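Local coordinates for tail protein, 43 kDa (PDB 3D37) that is of unknown function but probably serves as a baseplate hub component in the tail of a Mu-like prophage, at residues Q76-G79 against S84-L87; Y8-R13 against E23-D28; I27-D30 against A35-F38; C59-V62 against I67-T70; R320-L323 against T329-E332. All coordinates share one frame; numbering follows the deposited sequence.

Interaction 1 (Q76-G79 against S84-L87); sequences QRHG and SREL
Gly79 and Glu86 face each other as an antiparallel hydrogen-bonded pair, each giving the other one donor and one acceptor. Gly79 N reaches Glu86 O at 2.8 Å with an N-H...O angle of 168°, and Glu86 N returns to Gly79 O at 2.7 Å. Both carbonyls also receive CA-H contacts: Arg85 CA lies 3.1 Å from Gly79 O, and His78 CA 3.4 Å from Glu86 O. At the adjoining non-hydrogen-bonded pair of His78 and Leu87, Leu87 CA approaches Arg77 O to 3.2 Å.

These bonds join strands 66-81 and 84-93 of a beta hairpin in the GpP-like N-terminal region. Residues Gln76 to Gly79 pair in addition with a strand of a second subunit, carrying the sheet across the interface. Gln76 extends past Leu87, whose CD1 lies 3.6 Å from Gln76 NE2, yet its amide is satisfied by the chain before it: NE2 by Pro52 O, OE1 by Leu54 N. Arg77 likewise turns to Ser75 and Ser88, and Glu86 forms a salt bridge with Arg24.

With CG anti to its backbone N (chi1 -172°), His78 carries its ring toward Arg85 and presents the edge to the guanidinium, the planes 50° apart, with CE1 of His78 over one face of that group. Although His78 NE2 and Arg85 NH2 are 3.3 Å apart, the angle is too poor for a hydrogen bond.

Interaction 2 (Y8-R13 against E23-D28); sequences YAVSVR and ERYDID
One face of the Tyr25 ring is covered by Val10, whose CG1 stands 4.0 Å above the ring plane, displaced toward the rim rather than centred. The second methyl reaches the hydroxyl end of the same ring: Val10 CG2 lies 3.9 Å from Tyr25 CZ and 3.4 Å from Tyr25 OH. Both methyls lie on one side of the ring plane, CG1 over the CE2 rim and CG2 toward the hydroxyl end. The Tyr25 ring also meets that of Phe40, with the planes about 45° apart.

Torsions explain how Tyr25 gets there. Its CG sits in the crowded position between the backbone N and the carbonyl carbon (chi1 55°), and the ring then spans most of the distance to the other strand. Ile27, two residues on and on the same face of its strand, adds a looser contact, its CD1 4.4 Å from Val10 CG1.

The backbones do not pair here: the nearest CA atoms, those of Val10 and Tyr25, are 9.5 Å apart. Strands 10-14 and 24-30 thus face each other across a layer of side chains, to which Phe40 and Val61 also contribute, consistent with the barrel-like phage domains to which this region is related.

With three buried residues touching and no hydrogen bond between the segments, this contact rests on dispersion and the exclusion of water. No directional bond across it fixes its geometry; the two strands are placed by pairing with their other neighbours, 10-14 with 58-63 and 24-30 with 37-42 and 310-324.

Interaction 3 (I27-D30 against A35-F38); sequences IDSD and ADSF
Segments 27-30 and 35-38 run antiparallel, their touching parts 168° apart in direction, with Asp28 and Ser37 as a hydrogen-bonded pair and Ile27 opposite Phe38 as a non-hydrogen-bonded one. Asp28 N donates to Ser37 O at 2.8 Å and 172°, while Ser37 N returns to Asp28 O at 3.0 Å.

Beyond this pair the strand pairing gives way to a side chain. Asp36 directs its carboxylate at the 27-30 backbone, CG lying beside its own backbone N (chi1 -63°), and its CB packs 3.2 Å from Asp28 O. The carboxylate lies along Ser29: Asp36 OD2 is 3.3 Å from Ser29 CB and makes at most a weak bond with Ser29 OG, which also has a weak partner in Arg319. Asp30 N points toward Asp36 OD1 at 3.1 Å, but the position of that oxygen is doubtful, so the bond is less certain than the backbone pair.

The other two acidic groups look elsewhere for their partners. Asp28 and Asp30 both form salt bridges with Arg334, and Asp30 OD2 additionally accepts from Leu32 N and Ile33 N in the connecting turn. On the opposite face Ile27 CG1 and Phe38 CB make a loose apolar contact at 4.5 Å.

This is the turn end of the hairpin of strands 24-30 and 37-42. Strand 310-324 pairs with the other edge of 24-30, strand 84-93 adjoins 37-42, and Met69 from strand 66-81 packs over Ile27, Ser29, Asp36 and Phe38.

Interaction 4 (C59-V62 against I67-T70); sequences CEVV and IVMT
Thr70 OG1 is held by two partners: a water that donates to it at 2.8 Å and the carbonyl oxygen of Pro170. The same water donates to Glu60 OE2 at 2.6 Å, bridging two side chains that lie side by side and point the same way. Glu60 keeps its chain extended beyond CG, which brings the carboxylate level with this water, and Ile67 CD1 comes up to Glu60 OE2 at 3.6 Å.

The backbones form the hairpin of strands 58-63 and 66-81. Val61 N donates to Met69 O at 2.8 Å (170°), and Val68 N donates to Val61 O at 2.9 Å. Two successive residues, Val68 and Met69, thus bond to the one residue Val61, and the register slips by one before Val62 pairs with Ile67: a beta bulge, with psi of Val68 drawn in to -14°.

At the bulge Val61 CG1 meets Val68 CG2 at 3.7 Å, the two side chains crossing obliquely, while Val61 CB and Met69 CB stand alongside. On the Glu60 face Val62 CG2 touches Ile67 CG1 at 4.1 Å.

The two faces therefore differ in chemistry. Val61 and Met69 turn toward Ile27, Phe38 and Phe40 in an apolar layer, whereas the other face is mixed: Val62 and Ile67 pack beside a polar link in which Glu60 OE2 and Thr70 OG1 are joined through one shared water that donates to both.

Interaction 5 (R320-L323 against T329-E332); sequences RFML and TQTE
Arg320 and Glu332 are joined three times: Arg320 N to Glu332 O at 2.9 Å, Glu332 N to Arg320 O at 2.8 Å, and a salt bridge from Arg320 NH1 to Glu332 OE1 at 3.0 Å. They belong to the beta hairpin of strands 310-324 and 330-337 in the C-terminal domain. As a hydrogen bond the ionic contact is weak, with an N-H...O angle of 125° and the guanidinium and carboxylate planes 86° apart, so charge attraction probably matters more than directionality. Each group has a further partner: Arg320 NH2 bridges to Asp26, and Glu332 OE2 to Arg334.

Met322 and Gln330 make the next hydrogen-bonded pair, again reciprocal, with both N...O distances 3.0 Å. On their face Met322 sends CG to the side of its backbone N (chi1 -53°) and SD over the centre of the Arg320 guanidinium; a bend at the last torsion then brings CE to 4.1 Å from the CB atoms of both Gln330 and Glu332. The methionine thereby fills the ground between the salt bridge and Gln330, whose NE2 bonds to Glu201.

The other face carries Phe321 and Thr331, lying side by side and pointing the same way. Thr331 OG1, already bonded to Gly286 O, meets the Phe321 ring at its edge and in its plane. The ring also meets that of His287 and makes a cation-pi contact with Arg319. Toward the turn, Leu323 places its CG anti to the backbone N, which swings the end of the side chain to Thr329: Leu323 CD1 lies 3.8 Å from Thr329 OG1.

How the interactions relate
Strand 24-30 is the common element: interaction 3 pairs one of its edges with 37-42, the other edge bonds to the hairpin of interaction 5 (Ile27 N to Phe321 O, 2.8 Å), and interaction 2 covers its inner face. Interactions 2 and 4 have centres about 9 Å apart and join where Arg13 N meets Glu60 O at 2.8 Å. Between interactions 3 and 4, Phe38 CZ packs 3.4 Å from Cys59 SG. Interaction 1 is centred about 22 Å from interactions 3, 4 and 5, yet shares strand 66-81 with interaction 4 and touches interaction 2 through the Glu86 OE2 to Arg24 NH2 salt bridge (3.2 Å). Interaction 5 brings the C-terminal domain onto the N-terminal strands.

Interaction 1 (Q76-G79 against S84-L87)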
# COMPACT_ATOMS: atom_id res chain seq x y z
N GLN A 76 -20.22 -13.88 15.73
CA GLN A 76 -18.86 -14.29 16.04
C GLN A 76 -18.20 -14.86 14.80
O GLN A 76 -18.80 -15.63 14.07
CB GLN A 76 -18.88 -15.32 17.20
CG GLN A 76 -17.47 -15.83 17.61
CD GLN A 76 -17.50 -16.73 18.86
OE1 GLN A 76 -18.24 -16.50 19.80
NE2 GLN A 76 -16.69 -17.77 18.85
N ARG A 77 -16.94 -14.50 14.58
CA ARG A 77 -16.13 -15.06 13.53
C ARG A 77 -14.79 -15.64 14.06
O ARG A 77 -14.10 -15.05 14.92
CB ARG A 77 -15.88 -14.01 12.45
CG ARG A 77 -17.11 -13.52 11.73
CD ARG A 77 -16.98 -12.11 11.24
NE ARG A 77 -16.95 -11.21 12.40
CZ ARG A 77 -18.03 -10.82 13.08
NH1 ARG A 77 -19.26 -11.18 12.70
NH2 ARG A 77 -17.86 -10.06 14.14
N HIS A 78 -14.44 -16.82 13.59
CA HIS A 78 -13.09 -17.31 13.70
C HIS A 78 -12.45 -17.51 12.33
O HIS A 78 -13.02 -18.14 11.43
CB HIS A 78 -13.01 -18.60 14.54
CG HIS A 78 -11.60 -19.00 14.84
ND1 HIS A 78 -11.03 -20.17 14.36
CD2 HIS A 78 -10.61 -18.33 15.48
CE1 HIS A 78 -9.76 -20.21 14.73
NE2 HIS A 78 -9.49 -19.12 15.42
N GLY A 79 -11.29 -16.94 12.15
CA GLY A 79 -10.55 -17.06 10.91
C GLY A 79 -9.12 -17.47 11.19
O GLY A 79 -8.52 -16.98 12.15
N SER A 84 -1.87 -16.56 10.84
CA SER A 84 -2.81 -15.74 11.65
C SER A 84 -4.03 -16.50 12.06
O SER A 84 -4.45 -17.38 11.33
CB SER A 84 -3.22 -14.45 10.92
OG SER A 84 -2.70 -14.40 9.58
N ARG A 85 -4.54 -16.20 13.26
CA ARG A 85 -5.83 -16.66 13.75
C ARG A 85 -6.47 -15.40 14.30
O ARG A 85 -5.79 -14.60 14.99
CB ARG A 85 -5.75 -17.71 14.86
CG ARG A 85 -4.95 -18.98 14.45
CD ARG A 85 -4.42 -19.86 15.63
NE ARG A 85 -5.34 -20.94 16.00
CZ ARG A 85 -6.44 -20.75 16.76
NH1 ARG A 85 -7.23 -21.79 17.04
NH2 ARG A 85 -6.75 -19.55 17.24
N GLU A 86 -7.73 -15.18 13.95
CA GLU A 86 -8.46 -14.00 14.39
C GLU A 86 -9.82 -14.44 14.87
O GLU A 86 -10.49 -15.19 14.19
CB GLU A 86 -8.57 -12.99 13.23
CG GLU A 86 -8.61 -11.56 13.71
CD GLU A 86 -7.96 -10.56 12.77
OE1 GLU A 86 -8.70 -10.10 11.86
OE2 GLU A 86 -6.75 -10.19 12.99
N LEU A 87 -10.16 -14.08 16.11
CA LEU A 87 -11.50 -14.29 16.64
C LEU A 87 -12.14 -12.90 16.78
O LEU A 87 -11.52 -11.99 17.35
CB LEU A 87 -11.44 -15.00 17.99
CG LEU A 87 -12.62 -14.84 18.99
CD1 LEU A 87 -13.90 -15.49 18.52
CD2 LEU A 87 -12.26 -15.38 20.40

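Interaction 2 (Y8-R13 against E23-D28)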
# COMPACT_ATOMS: atom_id res chain seq x y z
N TYR A 8 -5.57 0.56 29.72
CA TYR A 8 -6.92 0.15 30.11
C TYR A 8 -7.15 -1.37 30.08
O TYR A 8 -6.79 -2.03 29.11
CB TYR A 8 -7.97 0.79 29.19
CG TYR A 8 -7.94 2.29 29.19
CD1 TYR A 8 -8.55 3.02 30.22
CD2 TYR A 8 -7.30 2.99 28.19
CE1 TYR A 8 -8.49 4.38 30.24
CE2 TYR A 8 -7.23 4.35 28.22
CZ TYR A 8 -7.86 5.05 29.23
OH TYR A 8 -7.82 6.41 29.24
N ALA A 9 -7.80 -1.91 31.11
CA ALA A 9 -8.33 -3.25 31.08
C ALA A 9 -9.75 -3.17 30.48
O ALA A 9 -10.66 -2.61 31.07
CB ALA A 9 -8.37 -3.90 32.51
N VAL A 10 -9.89 -3.69 29.26
CA VAL A 10 -11.15 -3.68 28.55
C VAL A 10 -11.55 -5.14 28.38
O VAL A 10 -10.78 -5.96 27.79
CB VAL A 10 -11.02 -2.97 27.19
CG1 VAL A 10 -12.40 -2.96 26.47
CG2 VAL A 10 -10.51 -1.57 27.35
N SER A 11 -12.74 -5.49 28.87
CA SER A 11 -13.23 -6.85 28.68
C SER A 11 -14.67 -6.95 28.18
O SER A 11 -15.48 -6.03 28.33
CB SER A 11 -13.12 -7.67 29.95
OG SER A 11 -13.92 -7.08 30.92
N VAL A 12 -14.99 -8.11 27.61
CA VAL A 12 -16.34 -8.52 27.29
C VAL A 12 -16.62 -9.57 28.32
O VAL A 12 -16.02 -10.62 28.30
CB VAL A 12 -16.44 -9.07 25.85
CG1 VAL A 12 -17.86 -9.60 25.53
CG2 VAL A 12 -16.04 -8.00 24.87
N ARG A 13 -17.49 -9.24 29.28
CA ARG A 13 -17.84 -10.15 30.34
C ARG A 13 -19.04 -10.99 29.91
O ARG A 13 -20.08 -10.45 29.59
CB ARG A 13 -18.20 -9.34 31.59
CG ARG A 13 -18.11 -10.09 32.85
CD ARG A 13 -18.55 -9.21 34.02
NE ARG A 13 -17.46 -8.32 34.44
CZ ARG A 13 -17.62 -7.23 35.18
NH1 ARG A 13 -18.81 -6.81 35.51
NH2 ARG A 13 -16.57 -6.54 35.59
N GLU A 23 -6.80 -7.13 20.28
CA GLU A 23 -5.96 -6.32 19.45
C GLU A 23 -6.63 -5.09 18.89
O GLU A 23 -5.97 -4.11 18.63
CB GLU A 23 -5.33 -7.14 18.35
CG GLU A 23 -6.16 -7.47 17.13
CD GLU A 23 -5.29 -7.53 15.88
OE1 GLU A 23 -4.20 -8.19 15.96
OE2 GLU A 23 -5.69 -6.89 14.85
N ARG A 24 -7.96 -5.14 18.66
CA ARG A 24 -8.68 -3.98 18.19
C ARG A 24 -10.15 -4.00 18.68
O ARG A 24 -10.66 -5.03 19.03
CB ARG A 24 -8.52 -3.82 16.65
CG ARG A 24 -9.44 -4.61 15.82
CD ARG A 24 -9.21 -4.38 14.31
NE ARG A 24 -8.09 -5.23 13.99
CZ ARG A 24 -8.12 -6.33 13.24
NH1 ARG A 24 -9.22 -6.73 12.60
NH2 ARG A 24 -7.03 -7.03 13.16
N TYR A 25 -10.73 -2.83 18.88
CA TYR A 25 -12.15 -2.76 19.17
C TYR A 25 -12.69 -1.41 18.77
O TYR A 25 -11.94 -0.45 18.54
CB TYR A 25 -12.46 -3.08 20.67
CG TYR A 25 -11.69 -2.22 21.68
CD1 TYR A 25 -11.99 -0.87 21.86
CD2 TYR A 25 -10.70 -2.77 22.51
CE1 TYR A 25 -11.33 -0.09 22.82
CE2 TYR A 25 -9.96 -1.96 23.43
CZ TYR A 25 -10.30 -0.65 23.58
OH TYR A 25 -9.67 0.13 24.50
N ASP A 26 -14.02 -1.37 18.70
CA ASP A 26 -14.79 -0.18 18.43
C ASP A 26 -16.03 -0.32 19.27
O ASP A 26 -16.77 -1.29 19.12
CB ASP A 26 -15.20 -0.14 16.97
CG ASP A 26 -14.03 0.20 16.05
OD1 ASP A 26 -13.51 1.36 16.07
OD2 ASP A 26 -13.57 -0.74 15.37
N ILE A 27 -16.29 0.66 20.14
CA ILE A 27 -17.45 0.66 21.03
C ILE A 27 -18.13 2.01 20.80
O ILE A 27 -17.56 3.05 21.15
CB ILE A 27 -17.01 0.49 22.49
CG1 ILE A 27 -16.19 -0.78 22.68
CG2 ILE A 27 -18.24 0.50 23.49
CD1 ILE A 27 -15.29 -0.72 23.98
N ASP A 28 -19.31 1.97 20.17
CA ASP A 28 -19.96 3.13 19.67
C ASP A 28 -21.30 3.37 20.32
O ASP A 28 -22.16 2.49 20.34
CB ASP A 28 -20.05 3.14 18.15
CG ASP A 28 -20.30 4.56 17.61
OD1 ASP A 28 -21.38 5.13 17.86
OD2 ASP A 28 -19.44 5.09 16.91

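Interaction 3 (I27-D30 against A35-F38)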
# COMPACT_ATOMS: atom_id res chain seq x y z
N ILE A 27 -16.29 0.66 20.14
CA ILE A 27 -17.45 0.66 21.03
C ILE A 27 -18.13 2.01 20.80
O ILE A 27 -17.56 3.05 21.15
CB ILE A 27 -17.01 0.49 22.49
CG1 ILE A 27 -16.19 -0.78 22.68
CG2 ILE A 27 -18.24 0.50 23.49
CD1 ILE A 27 -15.29 -0.72 23.98
N ASP A 28 -19.31 1.97 20.17
CA ASP A 28 -19.96 3.13 19.67
C ASP A 28 -21.30 3.37 20.32
O ASP A 28 -22.16 2.49 20.34
CB ASP A 28 -20.05 3.14 18.15
CG ASP A 28 -20.30 4.56 17.61
OD1 ASP A 28 -21.38 5.13 17.86
OD2 ASP A 28 -19.44 5.09 16.91
N SER A 29 -21.40 4.53 20.98
CA SER A 29 -22.65 5.02 21.58
C SER A 29 -23.06 6.38 21.02
O SER A 29 -22.23 7.25 20.81
CB SER A 29 -22.53 5.13 23.10
OG SER A 29 -22.05 3.94 23.63
N ASP A 30 -24.36 6.55 20.85
CA ASP A 30 -24.95 7.69 20.10
C ASP A 30 -26.40 7.90 20.53
O ASP A 30 -27.18 6.98 20.62
CB ASP A 30 -24.86 7.46 18.59
CG ASP A 30 -25.05 8.74 17.79
OD1 ASP A 30 -24.05 9.30 17.35
OD2 ASP A 30 -26.18 9.23 17.66
N ALA A 35 -29.52 1.52 18.47
CA ALA A 35 -28.79 0.48 19.21
C ALA A 35 -27.29 0.79 19.17
O ALA A 35 -26.69 0.74 18.11
CB ALA A 35 -29.05 -0.90 18.62
N ASP A 36 -26.71 1.12 20.32
CA ASP A 36 -25.26 1.25 20.46
C ASP A 36 -24.64 -0.13 20.13
O ASP A 36 -25.31 -1.15 20.22
CB ASP A 36 -24.86 1.70 21.87
CG ASP A 36 -25.40 3.09 22.25
OD1 ASP A 36 -25.85 3.88 21.37
OD2 ASP A 36 -25.28 3.43 23.45
N SER A 37 -23.40 -0.13 19.67
CA SER A 37 -22.77 -1.33 19.21
C SER A 37 -21.31 -1.46 19.62
O SER A 37 -20.62 -0.53 20.07
CB SER A 37 -22.84 -1.39 17.67
OG SER A 37 -22.19 -0.29 17.14
N PHE A 38 -20.86 -2.68 19.51
CA PHE A 38 -19.51 -3.03 19.84
C PHE A 38 -18.99 -4.06 18.86
O PHE A 38 -19.75 -4.86 18.28
CB PHE A 38 -19.40 -3.54 21.28
CG PHE A 38 -20.16 -4.80 21.56
CD1 PHE A 38 -19.56 -6.05 21.38
CD2 PHE A 38 -21.46 -4.74 22.06
CE1 PHE A 38 -20.27 -7.25 21.65
CE2 PHE A 38 -22.18 -5.96 22.33
CZ PHE A 38 -21.57 -7.19 22.12

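Interaction 4 (C59-V62 against I67-T70)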
# COMPACT_ATOMS: atom_id res chain seq x y z
N CYS A 59 -23.97 -10.01 27.45
CA CYS A 59 -22.63 -9.55 27.82
C CYS A 59 -22.63 -8.14 28.40
O CYS A 59 -23.58 -7.41 28.29
CB CYS A 59 -21.67 -9.64 26.63
SG CYS A 59 -22.02 -8.51 25.26
N GLU A 60 -21.51 -7.80 28.99
CA GLU A 60 -21.23 -6.44 29.42
C GLU A 60 -19.87 -6.07 28.91
O GLU A 60 -18.96 -6.90 28.86
CB GLU A 60 -21.31 -6.33 30.96
CG GLU A 60 -22.72 -6.47 31.46
CD GLU A 60 -22.80 -6.79 32.97
OE1 GLU A 60 -21.91 -7.47 33.47
OE2 GLU A 60 -23.76 -6.37 33.65
N VAL A 61 -19.74 -4.82 28.47
CA VAL A 61 -18.48 -4.33 28.02
C VAL A 61 -17.94 -3.53 29.20
O VAL A 61 -18.64 -2.75 29.77
CB VAL A 61 -18.61 -3.49 26.75
CG1 VAL A 61 -17.16 -2.86 26.33
CG2 VAL A 61 -19.30 -4.34 25.61
N VAL A 62 -16.70 -3.79 29.62
CA VAL A 62 -16.21 -3.20 30.86
C VAL A 62 -14.84 -2.57 30.58
O VAL A 62 -13.99 -3.17 29.96
CB VAL A 62 -16.11 -4.27 32.01
CG1 VAL A 62 -15.93 -3.60 33.40
CG2 VAL A 62 -17.35 -5.14 32.05
N ILE A 67 -18.72 -0.82 33.79
CA ILE A 67 -19.53 -1.27 32.69
C ILE A 67 -19.88 -0.04 31.82
O ILE A 67 -20.40 0.96 32.32
CB ILE A 67 -20.81 -1.94 33.18
CG1 ILE A 67 -20.47 -3.28 33.88
CG2 ILE A 67 -21.79 -2.15 32.02
CD1 ILE A 67 -21.59 -3.77 34.84
N VAL A 68 -19.59 -0.14 30.51
CA VAL A 68 -19.90 0.93 29.56
C VAL A 68 -21.07 0.57 28.61
O VAL A 68 -21.64 1.46 27.94
CB VAL A 68 -18.59 1.42 28.80
CG1 VAL A 68 -17.50 1.87 29.82
CG2 VAL A 68 -17.96 0.35 27.91
N MET A 69 -21.44 -0.69 28.57
CA MET A 69 -22.53 -1.16 27.70
C MET A 69 -22.99 -2.54 28.15
O MET A 69 -22.17 -3.37 28.52
CB MET A 69 -22.07 -1.23 26.22
CG MET A 69 -23.19 -1.37 25.16
SD MET A 69 -22.53 -1.32 23.40
CE MET A 69 -21.96 0.36 23.32
N THR A 70 -24.30 -2.75 28.06
CA THR A 70 -24.96 -4.00 28.37
C THR A 70 -25.66 -4.44 27.10
O THR A 70 -26.42 -3.69 26.53
CB THR A 70 -25.96 -3.82 29.61
OG1 THR A 70 -25.24 -3.21 30.69
CG2 THR A 70 -26.57 -5.16 30.08
O HOH W 1 -25.20 -4.26 33.28

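Interaction 5 (R320-L323 against T329-E332)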
# COMPACT_ATOMS: atom_id res chain seq x y z
N ARG A 320 -17.06 7.12 20.36
CA ARG A 320 -16.51 5.83 19.97
C ARG A 320 -15.16 5.59 20.64
O ARG A 320 -14.20 6.29 20.36
CB ARG A 320 -16.48 5.81 18.44
CG ARG A 320 -16.00 4.60 17.67
CD ARG A 320 -16.11 5.00 16.16
NE ARG A 320 -15.27 4.17 15.38
CZ ARG A 320 -14.59 4.52 14.27
NH1 ARG A 320 -14.68 5.75 13.71
NH2 ARG A 320 -13.78 3.60 13.74
N PHE A 321 -15.13 4.61 21.54
CA PHE A 321 -13.92 4.03 22.08
C PHE A 321 -13.30 3.10 21.03
O PHE A 321 -13.95 2.21 20.48
CB PHE A 321 -14.17 3.20 23.37
CG PHE A 321 -14.78 3.95 24.52
CD1 PHE A 321 -14.26 5.17 24.97
CD2 PHE A 321 -15.86 3.39 25.22
CE1 PHE A 321 -14.83 5.84 26.10
CE2 PHE A 321 -16.44 4.04 26.37
CZ PHE A 321 -15.93 5.23 26.81
N MET A 322 -12.03 3.33 20.76
CA MET A 322 -11.30 2.66 19.73
C MET A 322 -9.92 2.17 20.23
O MET A 322 -9.26 2.83 21.01
CB MET A 322 -11.08 3.62 18.56
CG MET A 322 -12.35 4.32 17.99
SD MET A 322 -11.99 5.30 16.46
CE MET A 322 -11.06 6.62 17.18
N LEU A 323 -9.54 0.99 19.78
CA LEU A 323 -8.18 0.49 19.86
C LEU A 323 -7.80 -0.01 18.47
O LEU A 323 -8.57 -0.74 17.88
CB LEU A 323 -8.07 -0.72 20.82
CG LEU A 323 -6.76 -1.55 20.97
CD1 LEU A 323 -5.59 -0.73 21.50
CD2 LEU A 323 -7.05 -2.79 21.83
N THR A 329 -5.01 3.45 21.75
CA THR A 329 -6.26 3.75 22.46
C THR A 329 -6.69 5.19 22.22
O THR A 329 -5.97 6.10 22.52
CB THR A 329 -6.04 3.43 24.00
OG1 THR A 329 -5.82 2.01 24.15
CG2 THR A 329 -7.26 3.74 24.77
N GLN A 330 -7.88 5.39 21.67
CA GLN A 330 -8.46 6.69 21.44
C GLN A 330 -9.96 6.72 21.64
O GLN A 330 -10.59 5.70 21.77
CB GLN A 330 -8.15 7.12 19.96
CG GLN A 330 -6.60 7.24 19.61
CD GLN A 330 -6.48 7.37 18.11
OE1 GLN A 330 -6.99 6.52 17.38
NE2 GLN A 330 -5.83 8.41 17.64
N THR A 331 -10.50 7.94 21.65
CA THR A 331 -11.90 8.18 21.66
C THR A 331 -12.20 9.21 20.56
O THR A 331 -11.57 10.28 20.46
CB THR A 331 -12.47 8.62 23.08
OG1 THR A 331 -11.90 7.80 24.10
CG2 THR A 331 -14.06 8.50 23.11
N GLU A 332 -13.19 8.86 19.73
CA GLU A 332 -13.82 9.85 18.84
C GLU A 332 -14.99 10.44 19.51
O GLU A 332 -15.91 9.72 20.04
CB GLU A 332 -14.21 9.16 17.54
CG GLU A 332 -15.14 9.95 16.63
CD GLU A 332 -15.58 9.09 15.40
OE1 GLU A 332 -14.62 8.62 14.72
OE2 GLU A 332 -16.83 8.92 15.19